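Local structure of anabena Tic22 (4EV1) at residues M135-F140 with Q144-I149; G170-V175 with P180-Q185; V208-P211 with S215-Y218; M117-Q122 with I184-I189. The protein probably acts as a chaperone in protein transport, as a cyanobacterial member of the Tic22-like family linked to thylakoids. All blocks are in the same frame, centred on the assembly; numbering follows the deposited sequence.

Contact 1 of 4, residues M135-F140 with Q144-I149; sequences MFAVRF and QGYVPI
Val138 and Phe140 bond through their backbones to residues 145-147, and these bonds hold the turn that follows strand 134-139. Val147 N donates to Val138 O at 3.1 Å, with an angle of 171° at the hydrogen. Val138 O is gripped a second time by a water, which donates to it and also to Val147 O. Three groups are thus tied together: one amide and two carbonyls. The other direct bond runs the opposite way, from Phe140 N to Gly145 O at 3.1 Å. Together the two direct bonds frame a single beta bridge between Arg139 and Tyr146. A CA-H...O contact lies beside each of them.

The apolar part centres on Val147. Its CG2 sits over the middle of the Phe140 ring, 3.5 Å from the ring centroid, a CH-pi contact. The same methyl, Val147 CG2, also meets Val138 CG1 at 3.9 Å. Arg139 runs alongside the Tyr146 ring, with Arg139 CG 3.8 Å from Tyr146 CE1. Ala137 CB touches the same ring at CD1. The polar ends of this pair have partners on strand 183-188: Arg139 forms a salt bridge with Asp183, and Tyr146 OH is hydrogen-bonded to Gln185.

The turn therefore lies at the end of the two-stranded antiparallel sheet of 134-139 and 183-188. Val147 reaches Val175 on helix 165-175, and Tyr146 rests on Val159 of strand 156-162.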
loop_
_atom_site.group_PDB
_atom_site.type_symbol
_atom_site.label_atom_id
_atom_site.label_comp_id
_atom_site.label_asym_id
_atom_site.label_seq_id
_atom_site.Cartn_x
_atom_site.Cartn_y
_atom_site.Cartn_z
ATOM N N MET A 135 5.671 -2.286 5.593
ATOM C CA MET A 135 4.669 -2.379 6.658
ATOM C C MET A 135 5.400 -2.695 7.978
ATOM O O MET A 135 6.516 -3.234 7.982
ATOM C CB MET A 135 3.655 -3.464 6.341
ATOM C CG MET A 135 2.952 -3.298 4.992
ATOM S SD MET A 135 1.580 -4.457 4.768
ATOM C CE MET A 135 0.322 -3.644 5.660
ATOM N N PHE A 136 4.765 -2.391 9.095
ATOM C CA PHE A 136 5.428 -2.465 10.366
ATOM C C PHE A 136 4.564 -3.235 11.309
ATOM O O PHE A 136 3.382 -2.925 11.429
ATOM C CB PHE A 136 5.703 -1.069 10.900
ATOM C CG PHE A 136 6.393 -0.183 9.901
ATOM C CD1 PHE A 136 5.661 0.598 9.029
ATOM C CD2 PHE A 136 7.779 -0.164 9.804
ATOM C CE1 PHE A 136 6.288 1.405 8.093
ATOM C CE2 PHE A 136 8.413 0.656 8.878
ATOM C CZ PHE A 136 7.655 1.441 8.020
ATOM N N ALA A 137 5.158 -4.233 11.986
ATOM C CA ALA A 137 4.381 -5.068 12.888
ATOM C C ALA A 137 5.124 -5.149 14.204
ATOM O O ALA A 137 6.355 -5.373 14.228
ATOM C CB ALA A 137 4.165 -6.468 12.283
ATOM N N VAL A 138 4.386 -4.947 15.291
ATOM C CA VAL A 138 4.975 -4.975 16.622
ATOM C C VAL A 138 5.058 -6.399 17.148
ATOM O O VAL A 138 4.107 -7.158 17.030
ATOM C CB VAL A 138 4.186 -4.097 17.579
ATOM C CG1 VAL A 138 4.704 -4.236 19.049
ATOM C CG2 VAL A 138 4.283 -2.668 17.082
ATOM N N ARG A 139 6.204 -6.746 17.718
ATOM C CA ARG A 139 6.398 -8.095 18.254
ATOM C C ARG A 139 6.761 -7.979 19.696
ATOM O O ARG A 139 7.379 -6.994 20.103
ATOM C CB ARG A 139 7.527 -8.818 17.540
ATOM C CG ARG A 139 7.386 -8.910 16.040
ATOM C CD ARG A 139 8.501 -9.754 15.478
ATOM N NE ARG A 139 9.773 -9.047 15.439
ATOM C CZ ARG A 139 10.824 -9.429 14.715
ATOM N NH1 ARG A 139 10.772 -10.520 13.958
ATOM N NH2 ARG A 139 11.936 -8.700 14.742
ATOM N N PHE A 140 6.383 -8.987 20.469
ATOM C CA PHE A 140 6.777 -9.068 21.876
ATOM C C PHE A 140 8.321 -9.094 22.037
ATOM O O PHE A 140 8.870 -8.531 23.000
ATOM C CB PHE A 140 6.140 -10.300 22.535
ATOM C CG PHE A 140 4.640 -10.195 22.720
ATOM C CD1 PHE A 140 4.103 -9.313 23.658
ATOM C CD2 PHE A 140 3.778 -10.946 21.960
ATOM C CE1 PHE A 140 2.725 -9.183 23.809
ATOM C CE2 PHE A 140 2.400 -10.826 22.116
ATOM C CZ PHE A 140 1.876 -9.959 23.038
ATOM N N GLN A 144 9.652 -13.694 19.174
ATOM C CA GLN A 144 8.340 -13.976 19.754
ATOM C C GLN A 144 7.214 -13.506 18.813
ATOM O O GLN A 144 7.500 -13.057 17.713
ATOM C CB GLN A 144 8.283 -13.405 21.183
ATOM C CG GLN A 144 9.050 -14.322 22.189
ATOM C CD GLN A 144 9.293 -13.710 23.567
ATOM O OE1 GLN A 144 8.950 -12.545 23.834
ATOM N NE2 GLN A 144 9.886 -14.503 24.456
ATOM N N GLY A 145 5.956 -13.670 19.220
ATOM C CA GLY A 145 4.810 -13.494 18.328
ATOM C C GLY A 145 4.411 -12.048 18.115
ATOM O O GLY A 145 4.952 -11.143 18.755
ATOM N N TYR A 146 3.459 -11.839 17.208
ATOM C CA TYR A 146 2.920 -10.520 16.908
ATOM C C TYR A 146 1.917 -10.152 17.987
ATOM O O TYR A 146 1.090 -10.982 18.363
ATOM C CB TYR A 146 2.256 -10.512 15.527
ATOM C CG TYR A 146 3.269 -10.842 14.516
ATOM C CD1 TYR A 146 4.171 -9.891 14.112
ATOM C CD2 TYR A 146 3.403 -12.135 14.029
ATOM C CE1 TYR A 146 5.161 -10.190 13.218
ATOM C CE2 TYR A 146 4.408 -12.449 13.138
ATOM C CZ TYR A 146 5.286 -11.475 12.743
ATOM O OH TYR A 146 6.287 -11.753 11.858
ATOM N N VAL A 147 2.013 -8.908 18.463
ATOM C CA VAL A 147 1.132 -8.366 19.482
ATOM C C VAL A 147 -0.231 -8.067 18.868
ATOM O O VAL A 147 -0.311 -7.333 17.881
ATOM C CB VAL A 147 1.693 -7.030 20.102
ATOM C CG1 VAL A 147 0.682 -6.410 21.057
ATOM C CG2 VAL A 147 3.005 -7.261 20.804
ATOM N N PRO A 148 -1.298 -8.660 19.426
ATOM C CA PRO A 148 -2.665 -8.339 19.013
ATOM C C PRO A 148 -3.226 -7.112 19.723
ATOM O O PRO A 148 -2.670 -6.666 20.738
ATOM C CB PRO A 148 -3.468 -9.588 19.391
ATOM C CG PRO A 148 -2.509 -10.523 20.109
ATOM C CD PRO A 148 -1.271 -9.760 20.410
ATOM N N ILE A 149 -4.297 -6.553 19.168
ATOM C CA ILE A 149 -5.019 -5.461 19.821
ATOM C C ILE A 149 -6.503 -5.795 19.911
ATOM O O ILE A 149 -7.030 -6.579 19.120
ATOM C CB ILE A 149 -4.819 -4.072 19.133
ATOM C CG1 ILE A 149 -5.104 -4.142 17.629
ATOM C CG2 ILE A 149 -3.407 -3.572 19.358
ATOM C CD1 ILE A 149 -5.268 -2.768 16.955
HETATM O O HOH W 1 1.395 -6.773 16.020
#

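Contact 2 of 4, residues G170-V175 with P180-Q185; sequences GLLGQV and PKADIQ
Leu172 packs on Ala182 and Ile184, joining helix 165-175 to the start of strand 183-188. This is a helix-loop-strand connection: the chain leaves the helix, turns, and comes back beneath it as a strand of the antiparallel pair 134-139 and 183-188. The contact is buried and apolar, and no hydrogen bond crosses it.

The side chain of Leu172 can be followed outward. CB leaves the helix toward the strand. CG continues in that direction, anti to the backbone N (chi1 -180°), and there the chain forks. The CD1 branch goes to Ala182, with Leu172 CD1 3.6 Å from Ala182 CB. Leu172 CD1 also lies against the backbone where Ala182 joins Asp183, 3.8 Å from Asp183 N. The other branch turns to Ile184, two residues on from Ala182, and Leu172 CD2 meets Ile184 CG1 at 3.9 Å. Leu172 thus straddles Asp183, whose own side chain leaves the other way to form a salt bridge with Arg139. An alanine here would remove both branches, and the gap opened would probably leave Ala182 and Ile184 less firmly packed under the helix.

Ile184 also touches Ala168 and Gln169, so it lies under an earlier part of the same helix. At the helix end, Val175 adds a second hold on Ala182. Val175 CG1 comes within 3.9 Å of Ala182 CB, the methyl that Leu172 CD1 also touches.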
loop_
_atom_site.group_PDB
_atom_site.type_symbol
_atom_site.label_atom_id
_atom_site.label_comp_id
_atom_site.label_asym_id
_atom_site.label_seq_id
_atom_site.Cartn_x
_atom_site.Cartn_y
_atom_site.Cartn_z
ATOM N N GLY A 170 3.695 3.768 18.217
ATOM C CA GLY A 170 2.659 3.985 19.217
ATOM C C GLY A 170 2.317 2.725 19.977
ATOM O O GLY A 170 2.312 2.737 21.202
ATOM N N LEU A 171 2.032 1.637 19.256
ATOM C CA LEU A 171 1.745 0.330 19.876
ATOM C C LEU A 171 2.946 -0.245 20.620
ATOM O O LEU A 171 2.801 -0.764 21.726
ATOM C CB LEU A 171 1.279 -0.686 18.831
ATOM C CG LEU A 171 0.875 -2.091 19.333
ATOM C CD1 LEU A 171 -0.251 -2.062 20.358
ATOM C CD2 LEU A 171 0.459 -2.936 18.137
ATOM N N LEU A 172 4.136 -0.123 20.026
ATOM C CA LEU A 172 5.369 -0.512 20.707
ATOM C C LEU A 172 5.420 0.106 22.111
ATOM O O LEU A 172 5.582 -0.607 23.106
ATOM C CB LEU A 172 6.599 -0.084 19.913
ATOM C CG LEU A 172 7.936 -0.457 20.547
ATOM C CD1 LEU A 172 7.933 -1.930 20.898
ATOM C CD2 LEU A 172 9.080 -0.099 19.622
ATOM N N GLY A 173 5.232 1.426 22.166
ATOM C CA GLY A 173 5.187 2.184 23.426
ATOM C C GLY A 173 4.232 1.611 24.466
ATOM O O GLY A 173 4.555 1.601 25.652
ATOM N N GLN A 174 3.076 1.105 24.032
ATOM C CA GLN A 174 2.091 0.493 24.953
ATOM C C GLN A 174 2.519 -0.890 25.455
ATOM O O GLN A 174 2.117 -1.306 26.538
ATOM C CB GLN A 174 0.712 0.361 24.305
ATOM C CG GLN A 174 -0.015 1.679 24.073
ATOM C CD GLN A 174 -1.202 1.539 23.128
ATOM O OE1 GLN A 174 -2.093 0.718 23.343
ATOM N NE2 GLN A 174 -1.220 2.349 22.076
ATOM N N VAL A 175 3.315 -1.594 24.658
ATOM C CA VAL A 175 3.731 -2.965 24.967
ATOM C C VAL A 175 5.061 -3.000 25.748
ATOM O O VAL A 175 5.327 -3.935 26.507
ATOM C CB VAL A 175 3.867 -3.791 23.649
ATOM C CG1 VAL A 175 4.474 -5.162 23.914
ATOM C CG2 VAL A 175 2.531 -3.929 22.970
ATOM N N PRO A 180 10.007 -5.518 27.669
ATOM C CA PRO A 180 11.099 -4.573 27.368
ATOM C C PRO A 180 11.895 -4.910 26.114
ATOM O O PRO A 180 12.547 -4.019 25.566
ATOM C CB PRO A 180 11.992 -4.656 28.615
ATOM C CG PRO A 180 11.086 -5.157 29.694
ATOM C CD PRO A 180 10.166 -6.118 29.012
ATOM N N LYS A 181 11.828 -6.167 25.679
ATOM C CA LYS A 181 12.438 -6.627 24.432
ATOM C C LYS A 181 11.554 -6.421 23.178
ATOM O O LYS A 181 11.962 -6.772 22.063
ATOM C CB LYS A 181 12.791 -8.111 24.556
ATOM C CG LYS A 181 13.960 -8.385 25.535
ATOM C CD LYS A 181 14.001 -9.821 26.046
ATOM C CE LYS A 181 15.132 -10.651 25.432
ATOM N NZ LYS A 181 15.092 -10.626 23.943
ATOM N N ALA A 182 10.351 -5.872 23.358
ATOM C CA ALA A 182 9.434 -5.640 22.215
ATOM C C ALA A 182 10.080 -4.809 21.099
ATOM O O ALA A 182 10.900 -3.930 21.347
ATOM C CB ALA A 182 8.128 -5.000 22.679
ATOM N N ASP A 183 9.732 -5.115 19.850
ATOM C CA ASP A 183 10.266 -4.357 18.736
ATOM C C ASP A 183 9.285 -4.276 17.578
ATOM O O ASP A 183 8.207 -4.888 17.612
ATOM C CB ASP A 183 11.600 -4.939 18.272
ATOM C CG ASP A 183 11.447 -6.190 17.447
ATOM O OD1 ASP A 183 10.387 -6.840 17.497
ATOM O OD2 ASP A 183 12.408 -6.545 16.735
ATOM N N ILE A 184 9.679 -3.514 16.565
ATOM C CA ILE A 184 8.903 -3.417 15.333
ATOM C C ILE A 184 9.629 -4.196 14.242
ATOM O O ILE A 184 10.778 -3.899 13.957
ATOM C CB ILE A 184 8.759 -1.959 14.882
ATOM C CG1 ILE A 184 8.156 -1.109 16.003
ATOM C CG2 ILE A 184 7.890 -1.895 13.595
ATOM C CD1 ILE A 184 8.089 0.406 15.691
ATOM N N GLN A 185 8.954 -5.171 13.627
ATOM C CA GLN A 185 9.466 -5.854 12.437
ATOM C C GLN A 185 9.105 -5.114 11.142
ATOM O O GLN A 185 7.954 -4.705 10.930
ATOM C CB GLN A 185 8.901 -7.265 12.326
ATOM C CG GLN A 185 9.636 -8.156 11.343
ATOM C CD GLN A 185 8.971 -9.501 11.138
ATOM O OE1 GLN A 185 7.834 -9.714 11.538
ATOM N NE2 GLN A 185 9.689 -10.427 10.512
#

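Contact 3 of 4, residues V208-P211 with S215-Y218; sequences VLVP and SREY
Arg216 and Pro211 make the one hydrogen bond of this contact. Arg216 NH1 donates to Pro211 O at 2.9 Å. The acceptor is well placed: the donor lies in the carbonyl plane, with a C=O...N angle of 159°. The donor side is less ideal. The N-H...O angle is 133°, and the oxygen sits at the guanidinium edge, somewhat out of its plane. NH1 has a second partner in Asp167, with which it forms a salt bridge. The nitrogen thus serves a backbone carbonyl and a carboxylate together, and the salt bridge probably helps keep the guanidinium in place beside the carbonyl.

Carbon contacts accompany the bond. Arg216 CG is 3.9 Å from Pro211 CG, and the two side chains meet at a slant. The arginine chain then bends at chi3 (-53°), which turns the guanidinium back to the proline carbonyl. One helix position earlier, Ser215 CB meets Pro211 CB at 3.9 Å. Van der Waals packing also brings Arg216 NH1 to 3.8 Å from Val210 CG1.

A leucine in place of Arg216 would probably leave Pro211 O without this donor and Asp167 without this charge partner.

Other polar bonds also hold the helix start. Ser215 OG is hydrogen-bonded to Tyr17 OH, and Ser215 N to Ser212 OG. Pro15 touches both Pro211 and Ser215, placing the junction against strand 15-20. The whole is a tight strand-to-helix connection: strand 207-210 is followed by Pro211, and helix 213-220 begins two residues on, its first turn folded back on that proline.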
loop_
_atom_site.group_PDB
_atom_site.type_symbol
_atom_site.label_atom_id
_atom_site.label_comp_id
_atom_site.label_asym_id
_atom_site.label_seq_id
_atom_site.Cartn_x
_atom_site.Cartn_y
_atom_site.Cartn_z
ATOM N N VAL A 208 -5.046 -7.472 9.919
ATOM C CA VAL A 208 -5.644 -6.303 9.292
ATOM C C VAL A 208 -4.541 -5.342 8.872
ATOM O O VAL A 208 -3.474 -5.256 9.513
ATOM C CB VAL A 208 -6.628 -5.583 10.233
ATOM C CG1 VAL A 208 -7.809 -6.483 10.560
ATOM C CG2 VAL A 208 -5.920 -5.137 11.503
ATOM N N LEU A 209 -4.789 -4.638 7.773
ATOM C CA LEU A 209 -3.876 -3.610 7.289
ATOM C C LEU A 209 -4.378 -2.259 7.741
ATOM O O LEU A 209 -5.531 -1.945 7.532
ATOM C CB LEU A 209 -3.807 -3.603 5.756
ATOM C CG LEU A 209 -2.991 -4.769 5.205
ATOM C CD1 LEU A 209 -3.782 -6.040 5.226
ATOM C CD2 LEU A 209 -2.507 -4.418 3.788
ATOM N N VAL A 210 -3.502 -1.467 8.350
ATOM C CA VAL A 210 -3.886 -0.169 8.890
ATOM C C VAL A 210 -3.174 0.912 8.049
ATOM O O VAL A 210 -1.945 1.039 8.088
ATOM C CB VAL A 210 -3.512 -0.036 10.392
ATOM C CG1 VAL A 210 -3.932 1.314 10.928
ATOM C CG2 VAL A 210 -4.170 -1.177 11.242
ATOM N N PRO A 211 -3.937 1.663 7.237
ATOM C CA PRO A 211 -3.276 2.715 6.482
ATOM C C PRO A 211 -2.805 3.902 7.325
ATOM O O PRO A 211 -3.003 3.953 8.518
ATOM C CB PRO A 211 -4.344 3.140 5.502
ATOM C CG PRO A 211 -5.630 2.912 6.254
ATOM C CD PRO A 211 -5.405 1.714 7.104
ATOM N N SER A 215 -4.470 8.878 5.490
ATOM C CA SER A 215 -5.474 8.097 4.750
ATOM C C SER A 215 -6.697 7.782 5.620
ATOM O O SER A 215 -7.827 7.743 5.131
ATOM C CB SER A 215 -4.825 6.820 4.185
ATOM O OG SER A 215 -4.102 7.140 3.005
ATOM N N ARG A 216 -6.465 7.477 6.899
ATOM C CA ARG A 216 -7.579 7.168 7.812
ATOM C C ARG A 216 -8.496 8.389 7.944
ATOM O O ARG A 216 -9.716 8.252 7.868
ATOM C CB ARG A 216 -7.069 6.758 9.201
ATOM C CG ARG A 216 -6.381 5.390 9.203
ATOM C CD ARG A 216 -6.296 4.847 10.601
ATOM N NE ARG A 216 -5.669 5.771 11.574
ATOM C CZ ARG A 216 -4.362 5.832 11.843
ATOM N NH1 ARG A 216 -3.479 5.095 11.167
ATOM N NH2 ARG A 216 -3.910 6.655 12.793
ATOM N N GLU A 217 -7.885 9.556 8.120
ATOM C CA GLU A 217 -8.572 10.842 8.197
ATOM C C GLU A 217 -9.323 11.132 6.882
ATOM O O GLU A 217 -10.500 11.437 6.914
ATOM C CB GLU A 217 -7.563 11.958 8.478
ATOM C CG GLU A 217 -8.170 13.391 8.580
ATOM C CD GLU A 217 -7.124 14.507 8.823
ATOM O OE1 GLU A 217 -5.905 14.282 8.665
ATOM O OE2 GLU A 217 -7.541 15.647 9.130
ATOM N N TYR A 218 -8.651 10.988 5.745
ATOM C CA TYR A 218 -9.296 11.195 4.452
ATOM C C TYR A 218 -10.519 10.307 4.264
ATOM O O TYR A 218 -11.561 10.770 3.789
ATOM C CB TYR A 218 -8.318 10.948 3.316
ATOM C CG TYR A 218 -8.935 11.097 1.961
ATOM C CD1 TYR A 218 -9.291 12.358 1.496
ATOM C CD2 TYR A 218 -9.193 9.992 1.164
ATOM C CE1 TYR A 218 -9.867 12.520 0.286
ATOM C CE2 TYR A 218 -9.791 10.148 -0.088
ATOM C CZ TYR A 218 -10.115 11.408 -0.514
ATOM O OH TYR A 218 -10.722 11.622 -1.713
#

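Contact 4 of 4, residues M117-Q122 with I184-I189; sequences MDLLRQ and IQVLDI
This is a helix-on-strand packing contact, made by apolar side chains alone. It joins the last turns of helix 110-121 to strand 183-188 of the two-stranded antiparallel sheet. Leu119 and Leu120 on the helix meet Val186 and Ile184 on the strand. The axes of segments 117-121 and 184-188 run at 127° to each other and come within 8.3 Å at closest approach.

Leu119 does most of the work. Leu119 CB lies 3.6 Å from Val186 CG2. Its CG is anti to the carbonyl carbon (chi1 -74°), and the chain runs on to Ile184, where Leu119 CD1 meets Ile184 CG2 at 3.7 Å. One leucine therefore spans two strand residues that face the helix. Leu120 crosses Val186 about at right angles, and Leu120 CD2 stands 4.0 Å from Val186 CB. Val186 thus meets two successive leucines of the helix.

Phe136 on the partner strand touches both Leu119 and Ile184. Phe130 adds to the packing on Val186, and Val127 to that on Leu120. The arrangement is that of a helix laid across one face of a beta sheet, with alternate strand residues turned to the helix, as in layered alpha/beta folds.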
loop_
_atom_site.group_PDB
_atom_site.type_symbol
_atom_site.label_atom_id
_atom_site.label_comp_id
_atom_site.label_asym_id
_atom_site.label_seq_id
_atom_site.Cartn_x
_atom_site.Cartn_y
_atom_site.Cartn_z
ATOM N N MET A 117 14.379 1.436 6.800
ATOM C CA MET A 117 15.832 1.247 6.834
ATOM C C MET A 117 16.430 1.437 8.242
ATOM O O MET A 117 17.263 0.641 8.673
ATOM C CB MET A 117 16.477 2.194 5.822
ATOM C CG MET A 117 16.240 1.750 4.391
ATOM S SD MET A 117 16.488 3.144 3.313
ATOM C CE MET A 117 17.239 2.436 1.865
ATOM N N ASP A 118 15.981 2.467 8.961
ATOM C CA ASP A 118 16.396 2.705 10.359
ATOM C C ASP A 118 16.129 1.478 11.232
ATOM O O ASP A 118 17.016 0.986 11.936
ATOM C CB ASP A 118 15.633 3.901 10.950
ATOM C CG ASP A 118 16.032 5.235 10.320
ATOM O OD1 ASP A 118 17.083 5.295 9.647
ATOM O OD2 ASP A 118 15.292 6.230 10.506
ATOM N N LEU A 119 14.899 0.976 11.178
ATOM C CA LEU A 119 14.538 -0.240 11.925
ATOM C C LEU A 119 15.367 -1.468 11.505
ATOM O O LEU A 119 15.742 -2.288 12.355
ATOM C CB LEU A 119 13.035 -0.530 11.834
ATOM C CG LEU A 119 12.099 0.357 12.654
ATOM C CD1 LEU A 119 10.660 0.168 12.202
ATOM C CD2 LEU A 119 12.227 0.052 14.144
ATOM N N LEU A 120 15.686 -1.581 10.218
ATOM C CA LEU A 120 16.470 -2.722 9.736
ATOM C C LEU A 120 17.890 -2.697 10.351
ATOM O O LEU A 120 18.377 -3.731 10.806
ATOM C CB LEU A 120 16.496 -2.790 8.197
ATOM C CG LEU A 120 15.193 -3.273 7.518
ATOM C CD1 LEU A 120 15.252 -3.023 6.020
ATOM C CD2 LEU A 120 14.881 -4.746 7.804
ATOM N N ARG A 121 18.510 -1.515 10.396
ATOM C CA ARG A 121 19.796 -1.299 11.118
ATOM C C ARG A 121 19.766 -1.840 12.550
ATOM O O ARG A 121 20.594 -2.664 12.930
ATOM C CB ARG A 121 20.176 0.188 11.168
ATOM C CG ARG A 121 20.263 0.827 9.790
ATOM C CD ARG A 121 20.860 2.239 9.748
ATOM N NE ARG A 121 21.851 2.547 10.781
ATOM C CZ ARG A 121 21.620 3.286 11.871
ATOM N NH1 ARG A 121 22.614 3.507 12.723
ATOM N NH2 ARG A 121 20.411 3.796 12.127
ATOM N N GLN A 122 18.799 -1.388 13.336
ATOM C CA GLN A 122 18.644 -1.901 14.715
ATOM C C GLN A 122 17.959 -3.287 14.807
ATOM O O GLN A 122 17.207 -3.568 15.736
ATOM C CB GLN A 122 18.005 -0.861 15.677
ATOM C CG GLN A 122 17.134 0.238 15.060
ATOM C CD GLN A 122 15.890 0.569 15.887
ATOM O OE1 GLN A 122 15.398 -0.255 16.675
ATOM N NE2 GLN A 122 15.354 1.770 15.683
ATOM N N ILE A 184 9.679 -3.514 16.565
ATOM C CA ILE A 184 8.903 -3.417 15.333
ATOM C C ILE A 184 9.629 -4.196 14.242
ATOM O O ILE A 184 10.778 -3.899 13.957
ATOM C CB ILE A 184 8.759 -1.959 14.882
ATOM C CG1 ILE A 184 8.156 -1.109 16.003
ATOM C CG2 ILE A 184 7.890 -1.895 13.595
ATOM C CD1 ILE A 184 8.089 0.406 15.691
ATOM N N GLN A 185 8.954 -5.171 13.627
ATOM C CA GLN A 185 9.466 -5.854 12.437
ATOM C C GLN A 185 9.105 -5.114 11.142
ATOM O O GLN A 185 7.954 -4.705 10.930
ATOM C CB GLN A 185 8.901 -7.265 12.326
ATOM C CG GLN A 185 9.636 -8.156 11.343
ATOM C CD GLN A 185 8.971 -9.501 11.138
ATOM O OE1 GLN A 185 7.834 -9.714 11.538
ATOM N NE2 GLN A 185 9.689 -10.427 10.512
ATOM N N VAL A 186 10.105 -4.974 10.275
ATOM C CA VAL A 186 9.875 -4.443 8.948
ATOM C C VAL A 186 9.420 -5.563 8.000
ATOM O O VAL A 186 10.075 -6.612 7.863
ATOM C CB VAL A 186 11.102 -3.744 8.398
ATOM C CG1 VAL A 186 10.789 -3.191 7.013
ATOM C CG2 VAL A 186 11.474 -2.645 9.331
ATOM N N LEU A 187 8.254 -5.351 7.399
ATOM C CA LEU A 187 7.687 -6.255 6.411
ATOM C C LEU A 187 7.496 -5.454 5.120
ATOM O O LEU A 187 7.767 -4.266 5.073
ATOM C CB LEU A 187 6.332 -6.791 6.881
ATOM C CG LEU A 187 6.332 -7.580 8.202
ATOM C CD1 LEU A 187 4.937 -7.669 8.792
ATOM C CD2 LEU A 187 6.950 -8.978 7.994
ATOM N N ASP A 188 7.058 -6.120 4.077
ATOM C CA ASP A 188 6.569 -5.421 2.901
ATOM C C ASP A 188 5.322 -6.075 2.367
ATOM O O ASP A 188 5.062 -7.245 2.635
ATOM C CB ASP A 188 7.638 -5.275 1.819
ATOM C CG ASP A 188 8.062 -6.566 1.254
ATOM O OD1 ASP A 188 7.200 -7.299 0.769
ATOM O OD2 ASP A 188 9.282 -6.849 1.249
ATOM N N ILE A 189 4.536 -5.284 1.650
ATOM C CA ILE A 189 3.210 -5.708 1.214
ATOM C C ILE A 189 3.213 -6.937 0.310
ATOM O O ILE A 189 2.310 -7.766 0.386
ATOM C CB ILE A 189 2.456 -4.554 0.523
ATOM C CG1 ILE A 189 0.989 -4.915 0.334
ATOM C CG2 ILE A 189 3.061 -4.233 -0.823
ATOM C CD1 ILE A 189 0.257 -4.920 1.644
#

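In the fold
Along the chain, contact 1 is nested within the long loop that contact 4 closes. Contact 2 follows contact 1, and contact 3 comes last. Contacts 1, 2 and 4 gather round the antiparallel pair of strands 134-139 and 183-188. Their centres lie about 8 Å (1 and 2), 12 Å (1 and 4) and 13 Å (2 and 4) apart. Contacts 2 and 4 share Ile184, which meets both helix 165-175 and helix 110-121. The centre of contact 3 lies about 18 to 20 Å from the other centres. Leu209 links it back, since its CD2 packs on Met135 and Ile189. Contacts 1, 2 and 4 thus tie two helices and a turn to the antiparallel pair, while contact 3 belongs to the mixed sheet of the Tic22 fold.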